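PDB 2EAB: alpha-fucosidase from Bifidobacterium bifidum, which probably hydrolyses terminal alpha-1,2-linked L-fucose from glycans, this chain being the catalytic part of a longer, probably membrane-attached protein. Local coordinates for residues H410-N422 with G480-W492. Numbering follows the deposited sequence.
Sequences HGNTPWGSDFHMN and GYMAHTENTAYGW. With EDO (1,2-ethanediol), chain D.
Phe419 and Asn487 exchange two backbone hydrogen bonds, the shorter from Asn487 N to Phe419 O at 2.9 Å, and so form the hydrogen-bonded pair of a small two-stranded antiparallel ribbon. It joins two connecting segments of the glycoside hydrolase family 95 catalytic domain, which belongs to the six-hairpin clan of helical (alpha/alpha)6 barrels. Beyond the strand, Met421 N donates to Thr485 O at 2.8 Å.

His420 and Glu486 share one face of the ribbon. With CG of Glu486 anti to its own carbonyl carbon (chi1 -60°) and the chain extended beyond (chi2 -169°), the side chain runs beside the His420 ring, pointing the same way. Its CB lies 3.9 Å from Asp418 OD2. CG comes next, 3.8 Å from His420 NE2, so the long glutamate chain lays its CG alongside the ring and carries its carboxylate on beyond it. At the tip OE2 accepts from a water at 2.9 Å, which also donates to Asp418 OD2. The shared water probably eases the closeness of the two acids, Asp418 OD2 and Glu486 OE2 being 4.5 Å apart and the carboxylate planes almost perpendicular. OE1 is satisfied outside the two segments, and the strongest polar partner of the carboxylate is Gln133 of helix 130-133.

The other face carries Phe419 and Asn487, with the Phe419 side chain about 7 Å from the bound calcium ion. The flexible Met421 chain bends at its sulfur, bringing CE within 4.1 Å of Ala483 CB, where a small methyl fits. Thr485 uses both branches: CG2 packs obliquely against the His420 ring, while OG1, also bonded to Ser504, shares a water with Asn422 ND2. The same amide's OD1 is hydrogen-bonded to Tyr578 OH.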
# COMPACT_ATOMS: atom_id res chain seq x y z
N HIS A 410 -16.63 11.73 -0.99
CA HIS A 410 -17.34 11.32 -2.20
C HIS A 410 -17.70 12.56 -3.04
O HIS A 410 -18.79 12.66 -3.62
CB HIS A 410 -18.60 10.50 -1.85
CG HIS A 410 -18.37 9.44 -0.79
ND1 HIS A 410 -17.73 8.25 -1.05
CD2 HIS A 410 -18.73 9.40 0.51
CE1 HIS A 410 -17.69 7.53 0.05
NE2 HIS A 410 -18.29 8.20 1.02
N GLY A 411 -16.75 13.49 -3.11
CA GLY A 411 -16.92 14.78 -3.78
C GLY A 411 -16.06 14.90 -5.02
O GLY A 411 -16.26 14.17 -5.99
N ASN A 412 -15.10 15.82 -4.99
CA ASN A 412 -14.26 16.11 -6.16
C ASN A 412 -13.10 15.14 -6.36
O ASN A 412 -12.45 15.16 -7.41
CB ASN A 412 -13.70 17.53 -6.09
CG ASN A 412 -14.77 18.59 -6.18
OD1 ASN A 412 -15.87 18.37 -6.71
ND2 ASN A 412 -14.46 19.77 -5.66
N THR A 413 -12.82 14.33 -5.35
CA THR A 413 -11.67 13.43 -5.37
C THR A 413 -12.18 12.00 -5.26
O THR A 413 -12.94 11.69 -4.35
CB THR A 413 -10.71 13.78 -4.23
OG1 THR A 413 -10.18 15.09 -4.47
CG2 THR A 413 -9.57 12.78 -4.12
N PRO A 414 -11.76 11.11 -6.19
CA PRO A 414 -12.35 9.77 -6.23
C PRO A 414 -12.04 9.00 -4.96
O PRO A 414 -10.87 8.89 -4.56
CB PRO A 414 -11.67 9.12 -7.44
CG PRO A 414 -10.40 9.88 -7.63
CD PRO A 414 -10.73 11.29 -7.23
N TRP A 415 -13.09 8.50 -4.32
CA TRP A 415 -12.98 7.78 -3.04
C TRP A 415 -12.22 8.60 -1.99
O TRP A 415 -11.62 8.04 -1.07
CB TRP A 415 -12.35 6.39 -3.21
CG TRP A 415 -13.01 5.54 -4.24
CD1 TRP A 415 -14.19 4.86 -4.11
CD2 TRP A 415 -12.53 5.26 -5.56
NE1 TRP A 415 -14.48 4.19 -5.28
CE2 TRP A 415 -13.48 4.41 -6.18
CE3 TRP A 415 -11.40 5.65 -6.28
CZ2 TRP A 415 -13.32 3.95 -7.50
CZ3 TRP A 415 -11.24 5.19 -7.59
CH2 TRP A 415 -12.20 4.35 -8.18
N GLY A 416 -12.25 9.93 -2.14
CA GLY A 416 -11.59 10.84 -1.21
C GLY A 416 -10.08 10.72 -1.12
O GLY A 416 -9.48 11.31 -0.24
N SER A 417 -9.47 9.96 -2.04
CA SER A 417 -8.05 9.59 -1.96
C SER A 417 -7.72 9.13 -0.53
O SER A 417 -6.71 9.51 0.06
CB SER A 417 -7.14 10.73 -2.42
OG SER A 417 -5.79 10.28 -2.51
N ASP A 418 -8.60 8.29 0.00
CA ASP A 418 -8.62 7.98 1.43
C ASP A 418 -7.79 6.74 1.79
O ASP A 418 -6.93 6.30 1.02
CB ASP A 418 -10.08 7.89 1.94
CG ASP A 418 -10.83 6.67 1.41
OD1 ASP A 418 -10.21 5.83 0.74
OD2 ASP A 418 -12.05 6.54 1.69
N PHE A 419 -8.03 6.22 2.99
CA PHE A 419 -7.46 4.95 3.43
C PHE A 419 -8.55 3.91 3.26
O PHE A 419 -9.49 3.84 4.06
CB PHE A 419 -6.94 5.08 4.86
CG PHE A 419 -5.95 6.20 5.02
CD1 PHE A 419 -6.32 7.39 5.63
CD2 PHE A 419 -4.66 6.09 4.50
CE1 PHE A 419 -5.42 8.44 5.75
CE2 PHE A 419 -3.75 7.14 4.62
CZ PHE A 419 -4.14 8.32 5.25
N HIS A 420 -8.45 3.12 2.19
CA HIS A 420 -9.48 2.15 1.83
C HIS A 420 -9.00 0.79 2.29
O HIS A 420 -8.13 0.18 1.65
CB HIS A 420 -9.75 2.14 0.32
CG HIS A 420 -11.12 2.62 -0.05
ND1 HIS A 420 -12.12 1.80 -0.54
CD2 HIS A 420 -11.65 3.86 -0.00
CE1 HIS A 420 -13.20 2.52 -0.77
NE2 HIS A 420 -12.94 3.78 -0.45
N MET A 421 -9.55 0.31 3.39
CA MET A 421 -8.91 -0.74 4.18
C MET A 421 -9.51 -2.13 3.96
O MET A 421 -9.42 -2.99 4.83
CB MET A 421 -8.91 -0.34 5.66
CG MET A 421 -7.78 -0.94 6.48
SD MET A 421 -7.62 -0.14 8.08
CE MET A 421 -9.03 -0.83 8.94
N ASN A 422 -10.09 -2.36 2.79
CA ASN A 422 -10.59 -3.69 2.44
C ASN A 422 -10.01 -4.19 1.12
O ASN A 422 -10.71 -4.81 0.32
CB ASN A 422 -12.13 -3.74 2.46
CG ASN A 422 -12.67 -5.12 2.83
OD1 ASN A 422 -11.96 -5.98 3.34
ND2 ASN A 422 -13.96 -5.32 2.58
N GLY A 480 -11.72 -4.32 22.58
CA GLY A 480 -11.71 -4.43 21.13
C GLY A 480 -11.88 -3.11 20.42
O GLY A 480 -12.47 -2.17 20.94
N TYR A 481 -11.35 -3.06 19.21
CA TYR A 481 -11.48 -1.90 18.34
C TYR A 481 -11.98 -2.38 16.98
O TYR A 481 -11.52 -3.39 16.45
CB TYR A 481 -10.16 -1.11 18.25
CG TYR A 481 -8.95 -1.95 17.87
CD1 TYR A 481 -8.43 -1.91 16.59
CD2 TYR A 481 -8.34 -2.78 18.81
CE1 TYR A 481 -7.33 -2.68 16.24
CE2 TYR A 481 -7.24 -3.57 18.47
CZ TYR A 481 -6.75 -3.51 17.18
OH TYR A 481 -5.66 -4.28 16.83
N MET A 482 -12.95 -1.65 16.45
CA MET A 482 -13.61 -2.01 15.22
C MET A 482 -13.46 -0.86 14.22
O MET A 482 -13.61 0.30 14.58
CB MET A 482 -15.10 -2.28 15.50
CG MET A 482 -15.89 -2.71 14.28
SD MET A 482 -17.65 -2.82 14.63
CE MET A 482 -17.97 -4.58 14.50
N ALA A 483 -13.15 -1.21 12.98
CA ALA A 483 -13.11 -0.25 11.88
C ALA A 483 -13.51 -0.99 10.61
O ALA A 483 -13.53 -2.22 10.57
CB ALA A 483 -11.75 0.39 11.74
N HIS A 484 -13.80 -0.22 9.56
CA HIS A 484 -14.40 -0.77 8.37
C HIS A 484 -13.59 -0.42 7.11
O HIS A 484 -12.36 -0.41 7.17
CB HIS A 484 -15.87 -0.35 8.35
CG HIS A 484 -16.67 -1.04 9.41
ND1 HIS A 484 -16.81 -0.58 10.70
CD2 HIS A 484 -17.33 -2.22 9.35
CE1 HIS A 484 -17.55 -1.44 11.39
NE2 HIS A 484 -17.88 -2.44 10.59
N THR A 485 -14.24 -0.19 5.97
CA THR A 485 -13.52 0.05 4.72
C THR A 485 -12.98 1.48 4.61
O THR A 485 -11.78 1.70 4.49
CB THR A 485 -14.38 -0.29 3.48
OG1 THR A 485 -14.63 -1.70 3.44
CG2 THR A 485 -13.66 0.11 2.20
N GLU A 486 -13.89 2.44 4.63
CA GLU A 486 -13.51 3.83 4.40
C GLU A 486 -12.99 4.44 5.69
O GLU A 486 -13.74 4.60 6.66
CB GLU A 486 -14.70 4.64 3.89
CG GLU A 486 -15.27 4.15 2.59
CD GLU A 486 -16.25 5.13 2.00
OE1 GLU A 486 -16.98 5.80 2.77
OE2 GLU A 486 -16.29 5.25 0.75
N ASN A 487 -11.71 4.79 5.68
CA ASN A 487 -11.02 5.37 6.82
C ASN A 487 -10.37 6.69 6.43
O ASN A 487 -10.26 7.02 5.24
CB ASN A 487 -10.02 4.37 7.39
CG ASN A 487 -10.69 3.34 8.26
OD1 ASN A 487 -10.87 3.56 9.46
ND2 ASN A 487 -11.10 2.22 7.67
N THR A 488 -9.99 7.47 7.43
CA THR A 488 -9.51 8.83 7.19
C THR A 488 -8.34 9.15 8.13
O THR A 488 -7.83 8.27 8.82
CB THR A 488 -10.62 9.87 7.43
OG1 THR A 488 -10.89 9.95 8.83
CG2 THR A 488 -11.89 9.55 6.65
N ALA A 489 -7.94 10.41 8.16
CA ALA A 489 -6.94 10.89 9.10
C ALA A 489 -7.48 11.06 10.52
O ALA A 489 -6.71 11.34 11.45
CB ALA A 489 -6.35 12.21 8.60
N TYR A 490 -8.79 10.90 10.71
CA TYR A 490 -9.46 11.34 11.94
C TYR A 490 -10.30 10.28 12.65
O TYR A 490 -11.32 10.59 13.28
CB TYR A 490 -10.32 12.57 11.65
CG TYR A 490 -9.58 13.74 11.07
CD1 TYR A 490 -8.62 14.42 11.81
CD2 TYR A 490 -9.85 14.19 9.77
CE1 TYR A 490 -7.94 15.50 11.29
CE2 TYR A 490 -9.16 15.27 9.23
CZ TYR A 490 -8.22 15.93 10.00
OH TYR A 490 -7.52 17.01 9.50
N GLY A 491 -9.88 9.02 12.58
CA GLY A 491 -10.59 7.98 13.32
C GLY A 491 -12.03 7.77 12.89
O GLY A 491 -12.91 7.55 13.72
N TRP A 492 -12.25 7.81 11.57
CA TRP A 492 -13.54 7.51 10.94
C TRP A 492 -13.67 5.98 10.85
O TRP A 492 -13.54 5.38 9.77
CB TRP A 492 -13.58 8.15 9.56
CG TRP A 492 -14.89 8.13 8.84
CD1 TRP A 492 -15.23 7.34 7.78
CD2 TRP A 492 -16.01 8.99 9.07
NE1 TRP A 492 -16.50 7.64 7.35
CE2 TRP A 492 -17.00 8.65 8.12
CE3 TRP A 492 -16.28 10.01 10.00
CZ2 TRP A 492 -18.23 9.30 8.06
CZ3 TRP A 492 -17.50 10.65 9.93
CH2 TRP A 492 -18.46 10.29 8.98
C1 EDO D . -11.59 -8.19 -0.61
O1 EDO D . -12.18 -8.47 -1.98
C2 EDO D . -12.66 -7.29 0.12
O2 EDO D . -12.68 -5.94 -0.54
O HOH W 1 -12.82 7.94 3.78
O HOH W 2 -14.24 7.05 -0.14
O HOH W 3 -16.07 -3.43 1.77